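Local coordinates for protein telomerase reverse transcriptase (Takifugu rubripes, PDB 4LMO) that uses its RNA-binding domain, the part present here, to hold telomerase RNA, while the whole enzyme extends chromosome ends by reverse transcription of an RNA template, at residues A[18-23]-A[218-223]; A[115-120]-A[235-240]; A[139-144]-A[175-180]. One frame throughout, in Å; residues are numbered along the deposited sequence.

From the N terminus, the loop after helix 6-15 supplies the first half of contact 1 at 18-23, and the loop leading into helix 119-133 that of contact 2 at 115-120. Residues 139-144 and 175-180 close the short loop of contact 3, tying helix 142-158 to the loop before helix 191-220. The end of helix 191-220 and the start of strand 221-224, residues 218-223, complete contact 1; the chain returns in strand 234-237 and enters helix 238-251, so that 235-240, at this junction, completes contact 2. Contacts 1 and 2 therefore cross, and touch through the two strands. Contact 3 nests inside both, about 30 and 33 Å from them between centres.

Contact 1: A[18-23]-A[218-223]; sequences RGMRSF and RACFYA
Met20 sets CG anti to its carbonyl carbon (chi1 -70°) and bends again at chi2 and chi3, so that SD is brought to the end of helix 191-220. Cys220 makes the same first choice (chi1 -57°), and the two sulfurs meet, Met20 SD lying 3.6 Å from Cys220 SG. Met20 CG is next, 4.1 Å from the same SG, so Cys220 rests against the bend of the methionine chain. Met20 SD is also 4.3 Å from Ala219 CB, a looser apolar contact.

Beside this sulfur pair the backbones come together at Gly19. Its positive phi turns the chain between Arg18 and Met20, and its N donates to Ala219 O at 2.9 Å, with a bent N-H...O angle of 146°. The donor sits well above the plane of the Ala219 carbonyl, off its lone pairs. The bond gives a partner to a carbonyl in the last turn of the helix. Ala219 points its methyl at the incoming chain, with CB 3.3 Å from Gly19 O, and has the most surface buried by the contact. Beyond the glycine, Phe23 N bonds back to Met20 O at 3.1 Å and closes a turn.

Met20 also packs on Tyr88 and Cys220 on Leu92, both of helix 88-93, while Arg18 reaches back to Leu11 of the TFLY motif, which is involved in RNA binding. The arrangement is a helix C-terminus running straight into a beta-hairpin strand, here docked against the linker that follows helix 6-15, which carries the TFLY motif of the telomerase RNA-binding domain.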
# COMPACT_ATOMS: atom_id res chain seq x y z
N ARG A 18 -11.98 -6.17 -1.64
CA ARG A 18 -12.46 -7.17 -0.68
C ARG A 18 -11.90 -6.96 0.72
O ARG A 18 -11.99 -7.85 1.57
CB ARG A 18 -12.11 -8.59 -1.16
CG ARG A 18 -12.55 -8.94 -2.58
CD ARG A 18 -14.00 -9.36 -2.66
NE ARG A 18 -14.35 -9.78 -4.02
CZ ARG A 18 -15.52 -10.28 -4.39
NH1 ARG A 18 -16.51 -10.43 -3.51
NH2 ARG A 18 -15.71 -10.63 -5.66
N GLY A 19 -11.32 -5.80 0.97
CA GLY A 19 -10.76 -5.49 2.28
C GLY A 19 -9.32 -5.94 2.47
O GLY A 19 -8.68 -6.43 1.54
N MET A 20 -8.84 -5.79 3.70
CA MET A 20 -7.42 -5.92 4.03
C MET A 20 -6.85 -7.34 4.04
O MET A 20 -5.63 -7.51 4.09
CB MET A 20 -7.13 -5.23 5.37
CG MET A 20 -7.23 -3.71 5.31
SD MET A 20 -6.03 -2.99 4.17
CE MET A 20 -4.53 -3.13 5.14
N ARG A 21 -7.72 -8.35 3.99
CA ARG A 21 -7.27 -9.74 4.06
C ARG A 21 -6.32 -10.13 2.92
O ARG A 21 -5.37 -10.88 3.13
CB ARG A 21 -8.47 -10.69 4.12
CG ARG A 21 -8.19 -12.00 4.85
CD ARG A 21 -9.44 -12.85 4.99
NE ARG A 21 -10.44 -12.26 5.88
CZ ARG A 21 -10.51 -12.47 7.19
NH1 ARG A 21 -9.64 -13.27 7.80
NH2 ARG A 21 -11.46 -11.87 7.91
N SER A 22 -6.57 -9.60 1.72
CA SER A 22 -5.72 -9.88 0.57
C SER A 22 -4.65 -8.80 0.31
O SER A 22 -4.03 -8.78 -0.75
CB SER A 22 -6.57 -10.12 -0.69
OG SER A 22 -7.38 -9.00 -0.97
N PHE A 23 -4.45 -7.93 1.29
CA PHE A 23 -3.40 -6.90 1.22
C PHE A 23 -2.02 -7.53 1.38
O PHE A 23 -1.83 -8.42 2.21
CB PHE A 23 -3.64 -5.82 2.28
CG PHE A 23 -2.54 -4.79 2.36
CD1 PHE A 23 -2.31 -3.92 1.30
CD2 PHE A 23 -1.77 -4.67 3.51
CE1 PHE A 23 -1.30 -2.96 1.38
CE2 PHE A 23 -0.77 -3.71 3.60
CZ PHE A 23 -0.54 -2.86 2.53
N ARG A 218 -6.42 -0.48 -3.56
CA ARG A 218 -6.97 -1.70 -4.17
C ARG A 218 -7.82 -2.52 -3.21
O ARG A 218 -8.89 -3.01 -3.60
CB ARG A 218 -5.84 -2.58 -4.73
CG ARG A 218 -5.55 -2.37 -6.21
CD ARG A 218 -4.49 -3.33 -6.74
NE ARG A 218 -4.77 -4.73 -6.40
CZ ARG A 218 -5.56 -5.54 -7.09
NH1 ARG A 218 -6.20 -5.12 -8.18
NH2 ARG A 218 -5.74 -6.79 -6.69
N ALA A 219 -7.36 -2.67 -1.97
CA ALA A 219 -8.05 -3.50 -0.98
C ALA A 219 -9.30 -2.84 -0.40
O ALA A 219 -10.38 -3.45 -0.38
CB ALA A 219 -7.09 -3.90 0.13
N CYS A 220 -9.16 -1.59 0.05
CA CYS A 220 -10.20 -0.91 0.82
C CYS A 220 -11.28 -0.21 -0.01
O CYS A 220 -12.34 0.13 0.51
CB CYS A 220 -9.57 0.11 1.77
SG CYS A 220 -8.36 -0.61 2.90
N PHE A 221 -11.00 0.00 -1.29
CA PHE A 221 -11.91 0.74 -2.15
C PHE A 221 -12.19 -0.00 -3.45
O PHE A 221 -11.47 -0.93 -3.82
CB PHE A 221 -11.34 2.13 -2.47
CG PHE A 221 -11.13 2.99 -1.26
CD1 PHE A 221 -12.14 3.81 -0.78
CD2 PHE A 221 -9.90 2.99 -0.60
CE1 PHE A 221 -11.95 4.61 0.34
CE2 PHE A 221 -9.70 3.79 0.52
CZ PHE A 221 -10.72 4.60 0.99
N TYR A 222 -13.25 0.41 -4.14
CA TYR A 222 -13.44 0.03 -5.53
C TYR A 222 -13.76 1.27 -6.35
O TYR A 222 -14.75 1.97 -6.08
CB TYR A 222 -14.55 -1.02 -5.69
CG TYR A 222 -14.67 -1.54 -7.11
CD1 TYR A 222 -13.96 -2.66 -7.53
CD2 TYR A 222 -15.48 -0.88 -8.04
CE1 TYR A 222 -14.06 -3.13 -8.83
CE2 TYR A 222 -15.58 -1.34 -9.35
CZ TYR A 222 -14.88 -2.46 -9.74
OH TYR A 222 -14.99 -2.92 -11.03
N ALA A 223 -12.92 1.55 -7.33
CA ALA A 223 -13.12 2.69 -8.21
C ALA A 223 -13.89 2.28 -9.46
O ALA A 223 -13.64 1.22 -10.03
CB ALA A 223 -11.79 3.32 -8.58

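Contact 2: A[115-120]-A[235-240]; sequences QHCGSH and FYRQEV
The Tyr236 ring carries His116 CB over the centre of one face, a CH-pi contact 3.8 Å from CB to the ring centroid. His116 holds CG in the crowded position between its N and carbonyl carbon (chi1 53°), which leaves the imidazole crossing the tyrosine obliquely. At the edge of the Phe235 ring, near its plane, lies Cys117 O, which is also 3.4 Å from Phe235 CB. The Arg237 guanidinium meets Glu239 OE2 in plane at its edge. This salt bridge, 3.4 Å from Arg237 NH2 to Glu239 OE2, is long, and both hydrogen bonds in it, from NE to OE1 and from NH2 to OE2, are weak; NH1 bonds Cys96 O.

The backbones are joined by one short, straight bond, Cys117 N to Phe235 O at 2.6 Å, with an N-H...O angle of 168° and the donor nearly along the C=O axis. Two residues along each segment, a water extends the link: it donates to Gln115 O at 2.9 Å and accepts from Arg237 N at 2.8 Å. Cys117 SG lies 3.8 Å from Arg237 CG, so the bent arginine chain packs on the sulfur of the Cys96-Cys117 disulfide. Val240 closes the far end of the contact, its CG1 and CG2 both 4.1 Å from the amide carbon CD of Gln115, the two side chains crossing obliquely.

The loop 115-118, leading into helix 119-133, thus runs beside the second strand of the hairpin, where strand 234-237 passes into helix 238-251. Strand 221-224 pairs with that strand, and its Phe221 touches Cys117 and Arg237. Val122 of helix 119-133 touches Phe235, Leu92 of helix 88-93 meets Arg237, and Tyr236 OH bonds Leu113 O.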
# COMPACT_ATOMS: atom_id res chain seq x y z
N GLN A 115 -22.63 7.93 -1.67
CA GLN A 115 -21.67 7.61 -0.60
C GLN A 115 -20.34 7.08 -1.14
O GLN A 115 -19.99 5.91 -0.93
CB GLN A 115 -22.28 6.63 0.41
CG GLN A 115 -21.59 6.65 1.76
CD GLN A 115 -21.98 5.48 2.65
OE1 GLN A 115 -23.16 5.15 2.78
NE2 GLN A 115 -20.98 4.86 3.26
N HIS A 116 -19.61 7.95 -1.82
CA HIS A 116 -18.27 7.63 -2.31
C HIS A 116 -17.25 8.55 -1.69
O HIS A 116 -17.60 9.59 -1.13
CB HIS A 116 -18.22 7.69 -3.83
CG HIS A 116 -18.74 8.98 -4.42
ND1 HIS A 116 -17.92 9.96 -4.84
CD2 HIS A 116 -20.04 9.43 -4.64
CE1 HIS A 116 -18.66 10.99 -5.31
NE2 HIS A 116 -19.96 10.66 -5.18
N CYS A 117 -15.98 8.18 -1.78
CA CYS A 117 -14.89 8.97 -1.21
C CYS A 117 -14.12 9.72 -2.29
O CYS A 117 -13.65 9.13 -3.26
CB CYS A 117 -13.93 8.07 -0.43
SG CYS A 117 -14.73 7.06 0.84
N GLY A 118 -14.01 11.04 -2.11
CA GLY A 118 -13.19 11.86 -3.00
C GLY A 118 -11.72 11.53 -2.82
O GLY A 118 -11.30 11.09 -1.75
N SER A 119 -10.93 11.75 -3.87
CA SER A 119 -9.50 11.39 -3.88
C SER A 119 -8.71 12.00 -2.72
O SER A 119 -7.71 11.43 -2.28
CB SER A 119 -8.86 11.75 -5.22
OG SER A 119 -9.02 13.13 -5.50
N HIS A 120 -9.16 13.16 -2.25
CA HIS A 120 -8.55 13.86 -1.12
C HIS A 120 -8.78 13.14 0.18
O HIS A 120 -7.93 13.20 1.08
CB HIS A 120 -9.07 15.30 -1.04
CG HIS A 120 -10.58 15.41 -1.04
ND1 HIS A 120 -11.27 15.82 0.03
CD2 HIS A 120 -11.51 15.14 -2.04
CE1 HIS A 120 -12.59 15.82 -0.27
NE2 HIS A 120 -12.73 15.40 -1.53
N PHE A 235 -14.40 6.68 -6.04
CA PHE A 235 -13.91 5.65 -5.13
C PHE A 235 -14.97 5.30 -4.09
O PHE A 235 -15.34 6.15 -3.28
CB PHE A 235 -12.66 6.13 -4.39
CG PHE A 235 -11.46 6.32 -5.26
CD1 PHE A 235 -11.11 7.58 -5.72
CD2 PHE A 235 -10.65 5.24 -5.60
CE1 PHE A 235 -10.00 7.77 -6.52
CE2 PHE A 235 -9.53 5.41 -6.39
CZ PHE A 235 -9.20 6.68 -6.85
N TYR A 236 -15.44 4.06 -4.10
CA TYR A 236 -16.34 3.59 -3.05
C TYR A 236 -15.58 2.70 -2.07
O TYR A 236 -14.82 1.83 -2.48
CB TYR A 236 -17.50 2.79 -3.64
CG TYR A 236 -18.53 3.62 -4.38
CD1 TYR A 236 -19.67 4.10 -3.72
CD2 TYR A 236 -18.38 3.91 -5.73
CE1 TYR A 236 -20.61 4.85 -4.40
CE2 TYR A 236 -19.32 4.66 -6.41
CZ TYR A 236 -20.44 5.13 -5.74
OH TYR A 236 -21.37 5.88 -6.43
N ARG A 237 -15.78 2.94 -0.77
CA ARG A 237 -15.36 1.98 0.25
C ARG A 237 -15.93 0.62 -0.18
O ARG A 237 -17.11 0.53 -0.53
CB ARG A 237 -15.92 2.36 1.62
CG ARG A 237 -15.32 3.61 2.25
CD ARG A 237 -14.11 3.30 3.12
NE ARG A 237 -14.39 2.25 4.11
CZ ARG A 237 -14.71 2.47 5.38
NH1 ARG A 237 -14.79 3.70 5.86
NH2 ARG A 237 -14.94 1.43 6.18
N GLN A 238 -15.10 -0.41 -0.16
CA GLN A 238 -15.50 -1.71 -0.71
C GLN A 238 -16.77 -2.27 -0.07
O GLN A 238 -17.51 -3.02 -0.70
CB GLN A 238 -14.34 -2.73 -0.68
CG GLN A 238 -14.50 -3.89 0.29
CD GLN A 238 -13.81 -3.65 1.62
OE1 GLN A 238 -12.83 -2.91 1.70
NE2 GLN A 238 -14.31 -4.30 2.67
N GLU A 239 -17.03 -1.88 1.18
CA GLU A 239 -18.25 -2.27 1.90
C GLU A 239 -19.49 -1.67 1.24
O GLU A 239 -20.50 -2.35 1.08
CB GLU A 239 -18.19 -1.84 3.37
CG GLU A 239 -17.10 -2.49 4.20
CD GLU A 239 -15.80 -1.70 4.21
OE1 GLU A 239 -15.55 -0.91 3.27
OE2 GLU A 239 -15.03 -1.86 5.18
N VAL A 240 -19.40 -0.40 0.85
CA VAL A 240 -20.50 0.29 0.17
C VAL A 240 -20.67 -0.28 -1.24
O VAL A 240 -21.79 -0.39 -1.74
CB VAL A 240 -20.29 1.82 0.10
CG1 VAL A 240 -21.61 2.52 -0.19
CG2 VAL A 240 -19.70 2.35 1.39
O HOH W 1 -17.36 5.08 0.05

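Contact 3: A[139-144]-A[175-180]; sequences WGSEHN and VNNCDW
Asn177 fastens onto the N-cap of helix 142-158, where Ser141 OG accepts Asn144 N in a capping bond of 3.1 Å. The Asn177 side chain, with CG anti to its carbonyl carbon (chi1 -73°), reaches across from a 3-10 turn closed by Cys178 N to Val175 O. Its ND2 gives a short bond of 2.6 Å to the same Ser141 OG, bent to 136° at the hydrogen. The capping oxygen is thus gripped by two donors, one from its own helix and one from the loop that precedes helix 191-220.

Gly140, just after helix 136-139, turns the chain into the cap with a positive phi that by itself calls for glycine. A CB here would point at the other segment and clash with Cys178 SG; in its absence Gly140 CA and Cys178 CA come to 3.9 Å. Asn144, in the first turn of helix 142-158, crosses Asn177 obliquely, its amide plane 35° from the other.

Residues 175-180 belong to a region that probably interacts with the RNA template. Trp180 NE1 bonds Leu138 O, a further tie to helix 136-139. Cys178 SG settles in the bend between the two helices, 3.8 Å from Gly140 CA and 3.7 Å from Trp139 O.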
# COMPACT_ATOMS: atom_id res chain seq x y z
N TRP A 139 12.28 7.35 6.44
CA TRP A 139 12.10 8.56 5.63
C TRP A 139 13.40 9.30 5.44
O TRP A 139 13.61 9.94 4.41
CB TRP A 139 11.06 9.48 6.26
CG TRP A 139 9.66 8.93 6.26
CD1 TRP A 139 8.87 8.61 7.36
CD2 TRP A 139 8.82 8.61 5.09
NE1 TRP A 139 7.65 8.13 6.97
CE2 TRP A 139 7.55 8.10 5.62
CE3 TRP A 139 8.99 8.69 3.71
CZ2 TRP A 139 6.51 7.70 4.79
CZ3 TRP A 139 7.93 8.29 2.88
CH2 TRP A 139 6.72 7.80 3.42
N GLY A 140 14.28 9.22 6.44
CA GLY A 140 15.57 9.91 6.39
C GLY A 140 15.52 11.28 7.03
O GLY A 140 16.40 11.64 7.81
N SER A 141 14.49 12.05 6.68
CA SER A 141 14.27 13.39 7.22
C SER A 141 12.81 13.82 7.13
O SER A 141 12.02 13.21 6.40
CB SER A 141 15.15 14.42 6.49
OG SER A 141 14.80 14.49 5.11
N GLU A 142 12.47 14.87 7.86
CA GLU A 142 11.14 15.47 7.83
C GLU A 142 10.87 16.07 6.44
O GLU A 142 9.75 16.02 5.94
CB GLU A 142 11.02 16.55 8.91
CG GLU A 142 9.60 16.96 9.26
CD GLU A 142 8.86 15.94 10.12
OE1 GLU A 142 9.46 14.92 10.54
OE2 GLU A 142 7.66 16.16 10.38
N HIS A 143 11.92 16.62 5.84
CA HIS A 143 11.88 17.11 4.46
C HIS A 143 11.50 16.03 3.47
O HIS A 143 10.68 16.26 2.59
CB HIS A 143 13.23 17.75 4.11
CG HIS A 143 13.43 17.98 2.64
ND1 HIS A 143 14.15 17.14 1.87
CD2 HIS A 143 13.00 19.01 1.80
CE1 HIS A 143 14.17 17.60 0.61
NE2 HIS A 143 13.47 18.74 0.57
N ASN A 144 12.09 14.85 3.63
CA ASN A 144 11.82 13.72 2.73
C ASN A 144 10.41 13.12 2.87
O ASN A 144 9.81 12.71 1.87
CB ASN A 144 12.89 12.63 2.87
CG ASN A 144 14.18 12.96 2.14
OD1 ASN A 144 15.15 12.20 2.20
ND2 ASN A 144 14.21 14.10 1.45
N VAL A 175 18.88 11.91 -0.71
CA VAL A 175 19.26 10.50 -0.53
C VAL A 175 20.09 10.28 0.74
O VAL A 175 19.85 9.33 1.49
CB VAL A 175 20.03 9.97 -1.77
CG1 VAL A 175 20.50 8.54 -1.56
CG2 VAL A 175 19.15 10.05 -3.01
N ASN A 176 21.03 11.18 0.99
CA ASN A 176 21.98 11.03 2.10
C ASN A 176 21.39 11.27 3.49
O ASN A 176 22.05 10.97 4.49
CB ASN A 176 23.23 11.88 1.86
CG ASN A 176 24.10 11.33 0.73
OD1 ASN A 176 24.05 10.13 0.41
ND2 ASN A 176 24.90 12.20 0.12
N ASN A 177 20.17 11.79 3.56
CA ASN A 177 19.43 11.89 4.82
C ASN A 177 19.11 10.52 5.40
O ASN A 177 18.97 10.36 6.61
CB ASN A 177 18.12 12.67 4.63
CG ASN A 177 18.34 14.17 4.45
OD1 ASN A 177 19.46 14.66 4.53
ND2 ASN A 177 17.26 14.89 4.21
N CYS A 178 19.02 9.52 4.53
CA CYS A 178 18.69 8.16 4.92
C CYS A 178 19.95 7.39 5.32
O CYS A 178 20.69 6.90 4.46
CB CYS A 178 17.96 7.43 3.78
SG CYS A 178 16.62 8.38 3.04
N ASP A 179 20.18 7.30 6.63
CA ASP A 179 21.32 6.57 7.18
C ASP A 179 21.22 5.07 6.92
O ASP A 179 22.25 4.39 6.76
CB ASP A 179 21.43 6.80 8.70
CG ASP A 179 22.12 8.12 9.05
OD1 ASP A 179 22.23 9.02 8.19
OD2 ASP A 179 22.55 8.25 10.21
N TRP A 180 19.99 4.56 6.85
CA TRP A 180 19.73 3.13 6.71
C TRP A 180 20.18 2.55 5.39
O TRP A 180 20.21 1.33 5.22
CB TRP A 180 18.25 2.82 6.95
CG TRP A 180 17.32 3.38 5.90
CD1 TRP A 180 16.74 4.64 5.86
CD2 TRP A 180 16.82 2.70 4.70
NE1 TRP A 180 15.94 4.78 4.76
CE2 TRP A 180 15.95 3.66 4.01
CE3 TRP A 180 17.01 1.44 4.13
CZ2 TRP A 180 15.30 3.35 2.83
CZ3 TRP A 180 16.34 1.14 2.94
CH2 TRP A 180 15.51 2.07 2.30